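Local coordinates for protein Polyphosphate:AMP phosphotransferase (Pseudomonas aeruginosa PAO1, PDB 3CZP) that transfers phosphate from inorganic polyphosphate to AMP to form ADP, and less efficiently to GMP to form GDP, using magnesium and working as a homodimer, at residues I46-I51 / F150-H155; D263-G268 / L469-D474; V407-A412 / R484-A489. All coordinates share one frame; numbering follows the deposited sequence.

Interaction 1: I46-I51 / F150-H155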
ATOM      1  N   ILE A  46     -19.803  -4.944  -1.159  1.00 19.96           N
ATOM      2  CA  ILE A  46     -20.956  -5.438  -0.427  1.00 20.48           C
ATOM      3  C   ILE A  46     -20.847  -5.023   1.042  1.00 19.14           C
ATOM      4  O   ILE A  46     -19.916  -5.372   1.701  1.00 18.89           O
ATOM      5  CB  ILE A  46     -21.075  -7.002  -0.515  1.00 19.70           C
ATOM      6  CG1 ILE A  46     -21.081  -7.506  -1.991  1.00 22.76           C
ATOM      7  CG2 ILE A  46     -22.243  -7.496   0.305  1.00 18.62           C
ATOM      8  CD1 ILE A  46     -20.858  -9.083  -2.134  1.00 21.27           C
ATOM      9  N   LEU A  47     -21.800  -4.207   1.493  1.00 20.20           N
ATOM     10  CA  LEU A  47     -21.926  -3.810   2.909  1.00 19.51           C
ATOM     11  C   LEU A  47     -22.917  -4.700   3.638  1.00 19.00           C
ATOM     12  O   LEU A  47     -23.982  -5.036   3.121  1.00 19.25           O
ATOM     13  CB  LEU A  47     -22.318  -2.361   3.035  1.00 19.30           C
ATOM     14  CG  LEU A  47     -21.591  -1.293   2.173  1.00 17.27           C
ATOM     15  CD1 LEU A  47     -22.111   0.130   2.548  1.00 13.67           C
ATOM     16  CD2 LEU A  47     -20.078  -1.440   2.198  1.00 15.68           C
ATOM     17  N   ILE A  48     -22.533  -5.064   4.852  1.00 19.70           N
ATOM     18  CA  ILE A  48     -23.238  -6.033   5.692  1.00 21.09           C
ATOM     19  C   ILE A  48     -23.527  -5.326   6.987  1.00 20.22           C
ATOM     20  O   ILE A  48     -22.597  -4.878   7.641  1.00 21.48           O
ATOM     21  CB  ILE A  48     -22.382  -7.367   5.932  1.00 19.92           C
ATOM     22  CG1 ILE A  48     -22.031  -8.011   4.583  1.00 24.07           C
ATOM     23  CG2 ILE A  48     -23.075  -8.308   6.897  1.00 20.45           C
ATOM     24  CD1 ILE A  48     -23.234  -8.522   3.753  1.00 20.56           C
ATOM     25  N   ASN A  49     -24.814  -5.189   7.297  1.00 19.66           N
ATOM     26  CA  ASN A  49     -25.320  -4.434   8.406  1.00 20.77           C
ATOM     27  C   ASN A  49     -26.625  -5.026   8.941  1.00 21.25           C
ATOM     28  O   ASN A  49     -27.169  -5.941   8.327  1.00 22.89           O
ATOM     29  CB  ASN A  49     -25.609  -3.019   7.916  1.00 21.03           C
ATOM     30  CG  ASN A  49     -24.317  -2.192   7.615  1.00 21.34           C
ATOM     31  OD1 ASN A  49     -23.969  -1.996   6.443  1.00 26.77           O
ATOM     32  ND2 ASN A  49     -23.640  -1.698   8.671  1.00 16.97           N
ATOM     33  N   GLY A  50     -27.086  -4.534  10.096  1.00 20.28           N
ATOM     34  CA  GLY A  50     -28.321  -4.963  10.677  1.00 20.38           C
ATOM     35  C   GLY A  50     -28.294  -5.444  12.115  1.00 20.31           C
ATOM     36  O   GLY A  50     -27.419  -5.093  12.886  1.00 19.07           O
ATOM     37  N   ILE A  51     -29.285  -6.246  12.447  1.00 21.13           N
ATOM     38  CA  ILE A  51     -29.527  -6.635  13.843  1.00 21.91           C
ATOM     39  C   ILE A  51     -28.592  -7.795  14.183  1.00 22.27           C
ATOM     40  O   ILE A  51     -28.347  -8.669  13.344  1.00 20.35           O
ATOM     41  CB  ILE A  51     -31.023  -7.022  14.086  1.00 20.87           C
ATOM     42  CG1 ILE A  51     -31.928  -5.874  13.661  1.00 19.84           C
ATOM     43  CG2 ILE A  51     -31.284  -7.381  15.548  1.00 22.02           C
ATOM     44  CD1 ILE A  51     -31.614  -4.534  14.392  1.00 15.84           C
ATOM     45  N   PHE A 150     -23.646  -3.056  -3.295  1.00 22.23           N
ATOM     46  CA  PHE A 150     -24.785  -3.675  -2.633  1.00 22.07           C
ATOM     47  C   PHE A 150     -24.777  -3.301  -1.150  1.00 22.58           C
ATOM     48  O   PHE A 150     -23.714  -3.343  -0.519  1.00 23.93           O
ATOM     49  CB  PHE A 150     -24.653  -5.200  -2.725  1.00 21.64           C
ATOM     50  CG  PHE A 150     -24.757  -5.748  -4.116  1.00 22.77           C
ATOM     51  CD1 PHE A 150     -26.016  -6.120  -4.646  1.00 19.79           C
ATOM     52  CD2 PHE A 150     -23.612  -5.989  -4.877  1.00 21.87           C
ATOM     53  CE1 PHE A 150     -26.099  -6.678  -5.910  1.00 22.18           C
ATOM     54  CE2 PHE A 150     -23.715  -6.509  -6.140  1.00 20.90           C
ATOM     55  CZ  PHE A 150     -24.950  -6.848  -6.660  1.00 20.55           C
ATOM     56  N   LYS A 151     -25.942  -2.997  -0.559  1.00 22.25           N
ATOM     57  CA  LYS A 151     -26.047  -2.827   0.899  1.00 22.27           C
ATOM     58  C   LYS A 151     -27.173  -3.734   1.484  1.00 22.84           C
ATOM     59  O   LYS A 151     -28.339  -3.610   1.129  1.00 24.36           O
ATOM     60  CB  LYS A 151     -26.292  -1.369   1.265  1.00 22.13           C
ATOM     61  CG  LYS A 151     -25.381  -0.381   0.560  1.00 23.65           C
ATOM     62  CD  LYS A 151     -25.601   0.975   1.060  1.00 23.24           C
ATOM     63  CE  LYS A 151     -26.411   1.817   0.082  1.00 23.16           C
ATOM     64  NZ  LYS A 151     -26.617   3.006   0.756  1.00 29.97           N
ATOM     65  N   PHE A 152     -26.811  -4.600   2.419  1.00 21.87           N
ATOM     66  CA  PHE A 152     -27.753  -5.523   2.971  1.00 22.70           C
ATOM     67  C   PHE A 152     -27.922  -5.227   4.424  1.00 21.85           C
ATOM     68  O   PHE A 152     -26.941  -5.153   5.192  1.00 22.67           O
ATOM     69  CB  PHE A 152     -27.342  -6.994   2.760  1.00 20.53           C
ATOM     70  CG  PHE A 152     -27.317  -7.424   1.348  1.00 23.65           C
ATOM     71  CD1 PHE A 152     -28.478  -7.770   0.672  1.00 21.94           C
ATOM     72  CD2 PHE A 152     -26.104  -7.534   0.675  1.00 23.71           C
ATOM     73  CE1 PHE A 152     -28.408  -8.184  -0.656  1.00 21.07           C
ATOM     74  CE2 PHE A 152     -26.036  -7.991  -0.636  1.00 23.74           C
ATOM     75  CZ  PHE A 152     -27.159  -8.285  -1.298  1.00 21.29           C
ATOM     76  N   TRP A 153     -29.178  -5.074   4.794  1.00 22.57           N
ATOM     77  CA  TRP A 153     -29.598  -4.964   6.168  1.00 23.15           C
ATOM     78  C   TRP A 153     -30.347  -6.230   6.584  1.00 23.38           C
ATOM     79  O   TRP A 153     -31.466  -6.475   6.158  1.00 24.06           O
ATOM     80  CB  TRP A 153     -30.501  -3.727   6.343  1.00 24.78           C
ATOM     81  CG  TRP A 153     -31.073  -3.579   7.755  1.00 23.72           C
ATOM     82  CD1 TRP A 153     -32.065  -4.299   8.303  1.00 25.96           C
ATOM     83  CD2 TRP A 153     -30.660  -2.650   8.745  1.00 25.78           C
ATOM     84  NE1 TRP A 153     -32.282  -3.914   9.604  1.00 26.88           N
ATOM     85  CE2 TRP A 153     -31.432  -2.884   9.888  1.00 27.60           C
ATOM     86  CE3 TRP A 153     -29.695  -1.645   8.786  1.00 27.42           C
ATOM     87  CZ2 TRP A 153     -31.317  -2.115  11.023  1.00 29.61           C
ATOM     88  CZ3 TRP A 153     -29.570  -0.897   9.946  1.00 26.83           C
ATOM     89  CH2 TRP A 153     -30.364  -1.130  11.024  1.00 26.17           C
ATOM     90  N   PHE A 154     -29.697  -7.024   7.420  1.00 24.22           N
ATOM     91  CA  PHE A 154     -30.226  -8.242   7.989  1.00 24.84           C
ATOM     92  C   PHE A 154     -31.107  -7.901   9.183  1.00 26.03           C
ATOM     93  O   PHE A 154     -30.629  -7.285  10.162  1.00 26.78           O
ATOM     94  CB  PHE A 154     -29.069  -9.151   8.427  1.00 24.57           C
ATOM     95  CG  PHE A 154     -28.291  -9.721   7.267  1.00 25.20           C
ATOM     96  CD1 PHE A 154     -28.518 -11.017   6.823  1.00 27.53           C
ATOM     97  CD2 PHE A 154     -27.394  -8.928   6.550  1.00 25.04           C
ATOM     98  CE1 PHE A 154     -27.855 -11.511   5.712  1.00 27.98           C
ATOM     99  CE2 PHE A 154     -26.687  -9.454   5.455  1.00 24.73           C
ATOM    100  CZ  PHE A 154     -26.920 -10.720   5.046  1.00 24.49           C
ATOM    101  N   HIS A 155     -32.386  -8.261   9.098  1.00 26.19           N
ATOM    102  CA  HIS A 155     -33.358  -7.808  10.065  1.00 26.16           C
ATOM    103  C   HIS A 155     -33.928  -8.913  10.950  1.00 26.88           C
ATOM    104  O   HIS A 155     -34.179 -10.012  10.485  1.00 25.81           O
ATOM    105  CB  HIS A 155     -34.546  -7.172   9.355  1.00 25.75           C
ATOM    106  CG  HIS A 155     -35.399  -6.379  10.273  1.00 27.60           C
ATOM    107  ND1 HIS A 155     -34.902  -5.341  11.031  1.00 29.78           N
ATOM    108  CD2 HIS A 155     -36.706  -6.497  10.603  1.00 27.48           C
ATOM    109  CE1 HIS A 155     -35.877  -4.829  11.758  1.00 29.60           C
ATOM    110  NE2 HIS A 155     -36.978  -5.522  11.522  1.00 29.49           N
TER

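Interaction 2: D263-G268 / L469-D474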
ATOM      1  N   ASP A 263      -7.319  37.361 -15.321  1.00 49.14           N
ATOM      2  CA  ASP A 263      -7.031  38.572 -16.080  1.00 48.05           C
ATOM      3  C   ASP A 263      -6.803  39.768 -15.160  1.00 47.06           C
ATOM      4  O   ASP A 263      -6.124  40.726 -15.532  1.00 46.69           O
ATOM      5  CB  ASP A 263      -8.165  38.871 -17.062  1.00 48.01           C
ATOM      6  CG  ASP A 263      -8.211  37.891 -18.217  1.00 47.43           C
ATOM      7  OD1 ASP A 263      -7.132  37.465 -18.681  1.00 48.93           O
ATOM      8  OD2 ASP A 263      -9.326  37.545 -18.662  1.00 48.47           O
ATOM      9  N   SER A 264      -7.374  39.712 -13.961  1.00 45.60           N
ATOM     10  CA  SER A 264      -7.234  40.804 -12.995  1.00 45.50           C
ATOM     11  C   SER A 264      -5.976  40.750 -12.112  1.00 44.63           C
ATOM     12  O   SER A 264      -5.708  41.696 -11.374  1.00 44.86           O
ATOM     13  CB  SER A 264      -8.485  40.951 -12.129  1.00 45.59           C
ATOM     14  OG  SER A 264      -8.500  40.021 -11.059  1.00 47.12           O
ATOM     15  N   LEU A 265      -5.188  39.682 -12.177  1.00 43.23           N
ATOM     16  CA  LEU A 265      -3.905  39.673 -11.446  1.00 42.41           C
ATOM     17  C   LEU A 265      -2.931  40.706 -11.960  1.00 41.74           C
ATOM     18  O   LEU A 265      -2.862  40.971 -13.163  1.00 41.30           O
ATOM     19  CB  LEU A 265      -3.198  38.327 -11.543  1.00 42.05           C
ATOM     20  CG  LEU A 265      -3.865  37.212 -10.765  1.00 39.47           C
ATOM     21  CD1 LEU A 265      -3.202  35.905 -11.144  1.00 38.92           C
ATOM     22  CD2 LEU A 265      -3.720  37.522  -9.292  1.00 38.02           C
ATOM     23  N   ASP A 266      -2.150  41.235 -11.034  1.00 40.72           N
ATOM     24  CA  ASP A 266      -1.081  42.154 -11.365  1.00 40.46           C
ATOM     25  C   ASP A 266       0.220  41.352 -11.389  1.00 39.53           C
ATOM     26  O   ASP A 266       0.927  41.204 -10.385  1.00 37.87           O
ATOM     27  CB  ASP A 266      -1.051  43.290 -10.361  1.00 40.15           C
ATOM     28  CG  ASP A 266       0.044  44.279 -10.630  1.00 41.73           C
ATOM     29  OD1 ASP A 266       0.838  44.048 -11.580  1.00 43.17           O
ATOM     30  OD2 ASP A 266       0.126  45.269  -9.867  1.00 38.92           O
ATOM     31  N   LEU A 267       0.542  40.872 -12.580  1.00 39.44           N
ATOM     32  CA  LEU A 267       1.707  40.028 -12.783  1.00 39.14           C
ATOM     33  C   LEU A 267       2.983  40.850 -12.941  1.00 39.24           C
ATOM     34  O   LEU A 267       4.047  40.290 -13.206  1.00 39.11           O
ATOM     35  CB  LEU A 267       1.508  39.162 -14.020  1.00 39.12           C
ATOM     36  CG  LEU A 267       0.343  38.184 -14.075  1.00 38.58           C
ATOM     37  CD1 LEU A 267       0.440  37.406 -15.357  1.00 38.40           C
ATOM     38  CD2 LEU A 267       0.345  37.248 -12.877  1.00 34.89           C
ATOM     39  N   GLY A 268       2.860  42.175 -12.792  1.00 39.84           N
ATOM     40  CA  GLY A 268       3.994  43.107 -12.784  1.00 39.85           C
ATOM     41  C   GLY A 268       4.700  43.189 -11.433  1.00 39.85           C
ATOM     42  O   GLY A 268       5.693  43.873 -11.317  1.00 39.39           O
ATOM     43  N   LEU A 469      -3.756  32.516  -5.672  1.00 31.55           N
ATOM     44  CA  LEU A 469      -3.184  32.776  -6.953  1.00 32.81           C
ATOM     45  C   LEU A 469      -1.833  33.488  -6.721  1.00 32.44           C
ATOM     46  O   LEU A 469      -1.783  34.576  -6.137  1.00 32.71           O
ATOM     47  CB  LEU A 469      -4.167  33.611  -7.828  1.00 32.32           C
ATOM     48  CG  LEU A 469      -5.612  33.086  -7.930  1.00 34.22           C
ATOM     49  CD1 LEU A 469      -6.565  34.105  -8.554  1.00 34.62           C
ATOM     50  CD2 LEU A 469      -5.716  31.701  -8.639  1.00 37.22           C
ATOM     51  N   VAL A 470      -0.749  32.859  -7.174  1.00 32.27           N
ATOM     52  CA  VAL A 470       0.585  33.413  -7.001  1.00 32.51           C
ATOM     53  C   VAL A 470       1.027  34.083  -8.308  1.00 32.59           C
ATOM     54  O   VAL A 470       1.061  33.459  -9.342  1.00 33.53           O
ATOM     55  CB  VAL A 470       1.580  32.320  -6.545  1.00 33.24           C
ATOM     56  CG1 VAL A 470       2.970  32.934  -6.279  1.00 30.26           C
ATOM     57  CG2 VAL A 470       1.044  31.576  -5.297  1.00 28.30           C
ATOM     58  N   GLU A 471       1.289  35.371  -8.256  1.00 33.07           N
ATOM     59  CA  GLU A 471       1.813  36.142  -9.410  1.00 32.26           C
ATOM     60  C   GLU A 471       3.268  35.711  -9.546  1.00 31.43           C
ATOM     61  O   GLU A 471       4.101  36.050  -8.704  1.00 29.84           O
ATOM     62  CB  GLU A 471       1.733  37.647  -9.149  1.00 32.56           C
ATOM     63  CG  GLU A 471       0.332  38.237  -8.963  1.00 32.94           C
ATOM     64  CD  GLU A 471      -0.249  38.037  -7.556  1.00 31.82           C
ATOM     65  OE1 GLU A 471       0.337  37.326  -6.709  1.00 30.61           O
ATOM     66  OE2 GLU A 471      -1.325  38.592  -7.324  1.00 30.06           O
ATOM     67  N   ALA A 472       3.566  34.910 -10.562  1.00 31.33           N
ATOM     68  CA  ALA A 472       4.806  34.110 -10.569  1.00 31.27           C
ATOM     69  C   ALA A 472       5.833  34.501 -11.619  1.00 31.54           C
ATOM     70  O   ALA A 472       6.901  33.899 -11.699  1.00 31.66           O
ATOM     71  CB  ALA A 472       4.444  32.616 -10.681  1.00 31.44           C
ATOM     72  N   ASN A 473       5.570  35.571 -12.372  1.00 31.73           N
ATOM     73  CA  ASN A 473       6.536  36.079 -13.339  1.00 30.87           C
ATOM     74  C   ASN A 473       7.918  36.385 -12.714  1.00 32.22           C
ATOM     75  O   ASN A 473       8.926  36.282 -13.399  1.00 32.16           O
ATOM     76  CB  ASN A 473       6.034  37.374 -14.014  1.00 30.97           C
ATOM     77  CG  ASN A 473       5.103  37.129 -15.195  1.00 28.86           C
ATOM     78  OD1 ASN A 473       4.702  36.009 -15.446  1.00 22.40           O
ATOM     79  ND2 ASN A 473       4.741  38.223 -15.928  1.00 26.15           N
ATOM     80  N   ASP A 474       7.908  36.847 -11.455  1.00 32.19           N
ATOM     81  CA  ASP A 474       9.099  37.111 -10.656  1.00 31.66           C
ATOM     82  C   ASP A 474       9.200  36.012  -9.629  1.00 31.17           C
ATOM     83  O   ASP A 474       8.378  35.926  -8.708  1.00 32.37           O
ATOM     84  CB  ASP A 474       9.021  38.479  -9.931  1.00 31.27           C
ATOM     85  CG  ASP A 474      10.279  38.774  -9.111  1.00 31.87           C
ATOM     86  OD1 ASP A 474      11.374  38.765  -9.690  1.00 32.51           O
ATOM     87  OD2 ASP A 474      10.199  38.982  -7.884  1.00 35.40           O
TER
HETATM   88  O   HOH W   1      -2.754  40.709  -8.326  1.00 41.25           O

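Interaction 3: V407-A412 / R484-A489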
ATOM      1  N   VAL A 407      -3.434  24.096   1.941  1.00 24.50           N
ATOM      2  CA  VAL A 407      -3.030  25.296   1.218  1.00 24.77           C
ATOM      3  C   VAL A 407      -2.899  24.944  -0.269  1.00 25.33           C
ATOM      4  O   VAL A 407      -2.360  23.895  -0.588  1.00 24.39           O
ATOM      5  CB  VAL A 407      -1.737  25.860   1.848  1.00 25.08           C
ATOM      6  CG1 VAL A 407      -1.399  27.172   1.225  1.00 26.53           C
ATOM      7  CG2 VAL A 407      -1.973  26.109   3.409  1.00 21.67           C
ATOM      8  N   LYS A 408      -3.425  25.782  -1.167  1.00 24.18           N
ATOM      9  CA  LYS A 408      -3.469  25.493  -2.608  1.00 24.00           C
ATOM     10  C   LYS A 408      -2.942  26.671  -3.444  1.00 23.43           C
ATOM     11  O   LYS A 408      -3.442  27.785  -3.337  1.00 23.66           O
ATOM     12  CB  LYS A 408      -4.930  25.225  -3.022  1.00 24.52           C
ATOM     13  CG  LYS A 408      -5.556  23.960  -2.445  1.00 22.83           C
ATOM     14  CD  LYS A 408      -6.946  23.729  -3.029  1.00 24.16           C
ATOM     15  CE  LYS A 408      -8.000  24.696  -2.522  1.00 24.96           C
ATOM     16  NZ  LYS A 408      -9.464  24.310  -2.880  1.00 20.99           N
ATOM     17  N   PHE A 409      -1.953  26.420  -4.292  1.00 23.80           N
ATOM     18  CA  PHE A 409      -1.301  27.467  -5.070  1.00 23.70           C
ATOM     19  C   PHE A 409      -1.506  27.264  -6.574  1.00 24.58           C
ATOM     20  O   PHE A 409      -1.245  26.193  -7.106  1.00 25.04           O
ATOM     21  CB  PHE A 409       0.224  27.487  -4.767  1.00 24.08           C
ATOM     22  CG  PHE A 409       0.581  27.805  -3.304  1.00 23.79           C
ATOM     23  CD1 PHE A 409       0.443  29.097  -2.791  1.00 24.78           C
ATOM     24  CD2 PHE A 409       1.032  26.818  -2.459  1.00 23.17           C
ATOM     25  CE1 PHE A 409       0.736  29.374  -1.501  1.00 23.44           C
ATOM     26  CE2 PHE A 409       1.357  27.117  -1.156  1.00 24.25           C
ATOM     27  CZ  PHE A 409       1.204  28.384  -0.678  1.00 25.19           C
ATOM     28  N   TRP A 410      -1.916  28.321  -7.261  1.00 24.93           N
ATOM     29  CA  TRP A 410      -1.866  28.380  -8.687  1.00 25.50           C
ATOM     30  C   TRP A 410      -0.832  29.408  -9.015  1.00 26.04           C
ATOM     31  O   TRP A 410      -1.036  30.583  -8.765  1.00 26.56           O
ATOM     32  CB  TRP A 410      -3.206  28.796  -9.324  1.00 25.49           C
ATOM     33  CG  TRP A 410      -3.033  28.963 -10.773  1.00 25.82           C
ATOM     34  CD1 TRP A 410      -2.816  30.148 -11.464  1.00 27.32           C
ATOM     35  CD2 TRP A 410      -2.915  27.914 -11.746  1.00 27.04           C
ATOM     36  NE1 TRP A 410      -2.607  29.873 -12.817  1.00 26.65           N
ATOM     37  CE2 TRP A 410      -2.664  28.525 -13.012  1.00 25.37           C
ATOM     38  CE3 TRP A 410      -2.987  26.519 -11.671  1.00 27.40           C
ATOM     39  CZ2 TRP A 410      -2.505  27.785 -14.180  1.00 28.32           C
ATOM     40  CZ3 TRP A 410      -2.823  25.779 -12.857  1.00 27.50           C
ATOM     41  CH2 TRP A 410      -2.581  26.403 -14.079  1.00 26.52           C
ATOM     42  N   LEU A 411       0.293  28.953  -9.547  1.00 26.55           N
ATOM     43  CA  LEU A 411       1.355  29.865  -9.948  1.00 27.42           C
ATOM     44  C   LEU A 411       1.070  30.348 -11.365  1.00 27.89           C
ATOM     45  O   LEU A 411       1.092  29.574 -12.330  1.00 28.30           O
ATOM     46  CB  LEU A 411       2.754  29.233  -9.850  1.00 27.47           C
ATOM     47  CG  LEU A 411       3.462  29.393  -8.493  1.00 28.86           C
ATOM     48  CD1 LEU A 411       2.669  28.819  -7.349  1.00 29.22           C
ATOM     49  CD2 LEU A 411       4.873  28.726  -8.592  1.00 27.15           C
ATOM     50  N   ALA A 412       0.834  31.651 -11.476  1.00 27.73           N
ATOM     51  CA  ALA A 412       0.421  32.255 -12.737  1.00 28.12           C
ATOM     52  C   ALA A 412       1.595  33.009 -13.374  1.00 28.99           C
ATOM     53  O   ALA A 412       2.263  33.797 -12.712  1.00 28.45           O
ATOM     54  CB  ALA A 412      -0.785  33.176 -12.504  1.00 27.67           C
ATOM     55  N   ARG A 484       4.879  32.673   2.849  1.00 28.26           N
ATOM     56  CA  ARG A 484       4.041  33.490   3.745  1.00 28.43           C
ATOM     57  C   ARG A 484       2.619  32.928   3.907  1.00 27.72           C
ATOM     58  O   ARG A 484       2.060  32.964   4.991  1.00 26.09           O
ATOM     59  CB  ARG A 484       3.943  34.883   3.247  1.00 27.67           C
ATOM     60  CG  ARG A 484       3.369  35.864   4.245  1.00 29.63           C
ATOM     61  CD  ARG A 484       3.387  37.256   3.656  1.00 28.59           C
ATOM     62  NE  ARG A 484       4.692  37.904   3.665  1.00 29.75           N
ATOM     63  CZ  ARG A 484       5.372  38.320   2.584  1.00 29.33           C
ATOM     64  NH1 ARG A 484       6.528  38.946   2.742  1.00 23.73           N
ATOM     65  NH2 ARG A 484       4.934  38.069   1.344  1.00 30.25           N
ATOM     66  N   THR A 485       2.054  32.428   2.811  1.00 28.11           N
ATOM     67  CA  THR A 485       0.732  31.834   2.824  1.00 28.00           C
ATOM     68  C   THR A 485       0.650  30.585   3.684  1.00 29.41           C
ATOM     69  O   THR A 485      -0.307  30.404   4.476  1.00 30.89           O
ATOM     70  CB  THR A 485       0.250  31.462   1.422  1.00 28.77           C
ATOM     71  OG1 THR A 485       0.268  32.609   0.564  1.00 22.96           O
ATOM     72  CG2 THR A 485      -1.192  30.887   1.497  1.00 26.61           C
ATOM     73  N   ILE A 486       1.591  29.685   3.489  1.00 29.37           N
ATOM     74  CA  ILE A 486       1.690  28.521   4.343  1.00 30.33           C
ATOM     75  C   ILE A 486       1.686  28.946   5.809  1.00 30.64           C
ATOM     76  O   ILE A 486       0.866  28.483   6.572  1.00 32.26           O
ATOM     77  CB  ILE A 486       2.913  27.650   3.995  1.00 30.29           C
ATOM     78  CG1 ILE A 486       2.701  26.995   2.614  1.00 29.29           C
ATOM     79  CG2 ILE A 486       3.143  26.533   5.005  1.00 29.17           C
ATOM     80  CD1 ILE A 486       3.957  26.357   2.112  1.00 29.86           C
ATOM     81  N   ASN A 487       2.591  29.849   6.170  1.00 31.12           N
ATOM     82  CA  ASN A 487       2.724  30.352   7.516  1.00 30.77           C
ATOM     83  C   ASN A 487       1.456  31.023   8.028  1.00 30.76           C
ATOM     84  O   ASN A 487       1.062  30.782   9.170  1.00 29.48           O
ATOM     85  CB  ASN A 487       3.888  31.377   7.592  1.00 30.04           C
ATOM     86  CG  ASN A 487       5.289  30.736   7.374  1.00 30.17           C
ATOM     87  OD1 ASN A 487       5.467  29.535   7.557  1.00 25.83           O
ATOM     88  ND2 ASN A 487       6.284  31.561   7.009  1.00 25.01           N
ATOM     89  N   ASP A 488       0.842  31.896   7.210  1.00 31.25           N
ATOM     90  CA  ASP A 488      -0.462  32.518   7.605  1.00 31.20           C
ATOM     91  C   ASP A 488      -1.516  31.413   7.899  1.00 31.34           C
ATOM     92  O   ASP A 488      -2.298  31.528   8.843  1.00 30.44           O
ATOM     93  CB  ASP A 488      -1.043  33.428   6.503  1.00 30.48           C
ATOM     94  CG  ASP A 488      -0.266  34.696   6.296  1.00 31.04           C
ATOM     95  OD1 ASP A 488       0.596  35.043   7.139  1.00 25.47           O
ATOM     96  OD2 ASP A 488      -0.543  35.366   5.261  1.00 31.03           O
ATOM     97  N   ALA A 489      -1.545  30.366   7.067  1.00 31.88           N
ATOM     98  CA  ALA A 489      -2.525  29.274   7.224  1.00 31.76           C
ATOM     99  C   ALA A 489      -2.331  28.454   8.520  1.00 31.65           C
ATOM    100  O   ALA A 489      -3.293  28.124   9.200  1.00 32.73           O
ATOM    101  CB  ALA A 489      -2.561  28.355   5.975  1.00 30.79           C
TER

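Interaction 1: I46-I51 / F150-H155
Aliphatic tips and phenylalanine rings mesh on one face of this pair of parallel strands. Ile46 sends CG2 to the edge of the Phe152 ring, 3.9 Å from Phe152 CD2, while its CG1 branch runs alongside Phe150. Ile48, with chi2 turned to -64°, crosses obliquely to the rim of Phe154, where Ile48 CD1 lies 4.0 Å from Phe154 CE2. On the other face Leu47 CD1 rests on the alkyl part of Lys151, and Gly50 CA sits squarely over the six-membered ring of Trp153 in a CH-pi contact, 3.9 Å from the ring centroid. Gly50 has backbone angles suited to glycine, and its CA lies 3.3 Å from Phe154 O. Five backbone hydrogen bonds form the ladder, from Leu47 N to Phe150 O (2.9 Å, 173° at the hydrogen) through to Ile51 N to Phe154 O (2.8 Å). Asn49 N meets Phe152 O nearly along the C=O axis, but the bond is bent at the hydrogen (139°). At the polar edge Asn49 OD1 accepts from Asn109 ND2, and Lys151 NZ is gripped by Glu139, Thr203 O and Tyr111. Gly50 to Lys56 resembles the P-loop (Walker A) pattern, consistent with the P-loop NTPase clan, and Lys56 NZ binds Gly50 O. Helix 56-66 covers Ile48 and Phe154, helix 110-119 covers Leu47 and Asn49, and strands 103-107 and 210-214 flank the pair.

Interaction 2: D263-G268 / L469-D474
Glu471 takes CG anti to its carbonyl carbon (chi1 -63°) and then folds at chi2 (81°), which brings its carboxylate round beside the 263-268 loop; Leu265, with a nearly extended chi2 of 170°, reaches in from the loop to meet it. The loop is shaped by an Asx turn, in which Asp266 OD1 accepts from Gly268 N at 3.0 Å, the donor standing above the carboxylate plane. It lies against the end of strand 467-471, an outermost strand of the second PPK2 domain's parallel sheet. Leu265 splits its two methyls between partners: CD1 lies 4.1 Å from Leu469 CB, the two side chains crossing at about a right angle, whereas Leu265 CD2 comes within 3.3 Å of Glu471 OE2. Leu267 sets CD2 over the strand backbone, 3.9 Å from Glu471 CA. Beyond the strand end, Asn473 ND2 lies 3.5 Å from Leu267 O and is hydrogen-bonded to Asp414 OD2. Asp474 follows as the N-cap of helix 475-496, its OD2 accepting from Phe477 N and also from Leu271 N further along the loop. The carboxylate of Glu471 is thus held from two directions, which would favour its charged form: OE1 forms a salt bridge with Lys481, and OE2 accepts from a water (2.7 Å) that in turn accepts from Asp266 N at 2.8 Å.

Interaction 3: V407-A412 / R484-A489
Aliphatic contacts carry one half of this join between a sheet strand and the helix packed on it. Val407 has CG1 anti to its backbone N (chi1 -173°), so that its two methyls fork toward positions one helical turn apart, CG1 to Thr485 and CG2 to Ala489. Val407 CG2 presses on Ala489 CB at 3.5 Å, closer than usual for two carbons, and Val407 CG1 meets Thr485 CG2 at 3.7 Å. The same CG1 also lies 4.3 Å from Ile486 CG1, a looser touch.

Aromatic contacts supply the other half. Phe409 points its ring end-on at the helix and offers its rim rather than a face. Thr485 comes tip to tip with it, its CB 3.6 Å from Phe409 CE1, while Ile486 crosses at about a right angle, with Ile486 CG1 lying near the ring plane 3.9 Å from Phe409 CZ. Within the sheet this ring also meets Phe305, the two planes inclined at about 30°, and Val470 of the neighbouring strand.

No hydrogen bond links the two segments. The hydroxyl of Thr485 binds Lys481 O of its own helix, so it is satisfied although it lies at the ring edge, and CB and CG2 make the closer contacts. Polar groups on other sides of the helix go to helix 273-292: Asp488 forms a salt bridge with Arg286, Asn487 binds Glu283 and Arg484 binds Gln279.

The short segments run nearly antiparallel, at 158°, with axes 9.3 Å apart, as in a three-layer alpha/beta fold of the P-loop kinase type. With almost only carbon contacts across it, the join depends on shape and burial, and these polar bonds are made within the helix or to helix 273-292.

Along the chain interaction 1 closes before the other two open, and it lies on the opposite side of the chain's centre, its centre about 54 Å from that of interaction 2 and 44 Å from that of interaction 3. It belongs to the first PPK2 domain, which seems to be inactive and may serve dimerization. The other two cross in sequence around the sheet of the second PPK2 domain, their centres about 14 Å apart, and meet where strands 404-412 and 467-471 pair, with helix 475-496 following directly. Both sheets have strand order 2-3-1-4-5, so strand 148-155 of interaction 1 and strand 404-412 of interaction 3 hold equivalent places in the fused domains.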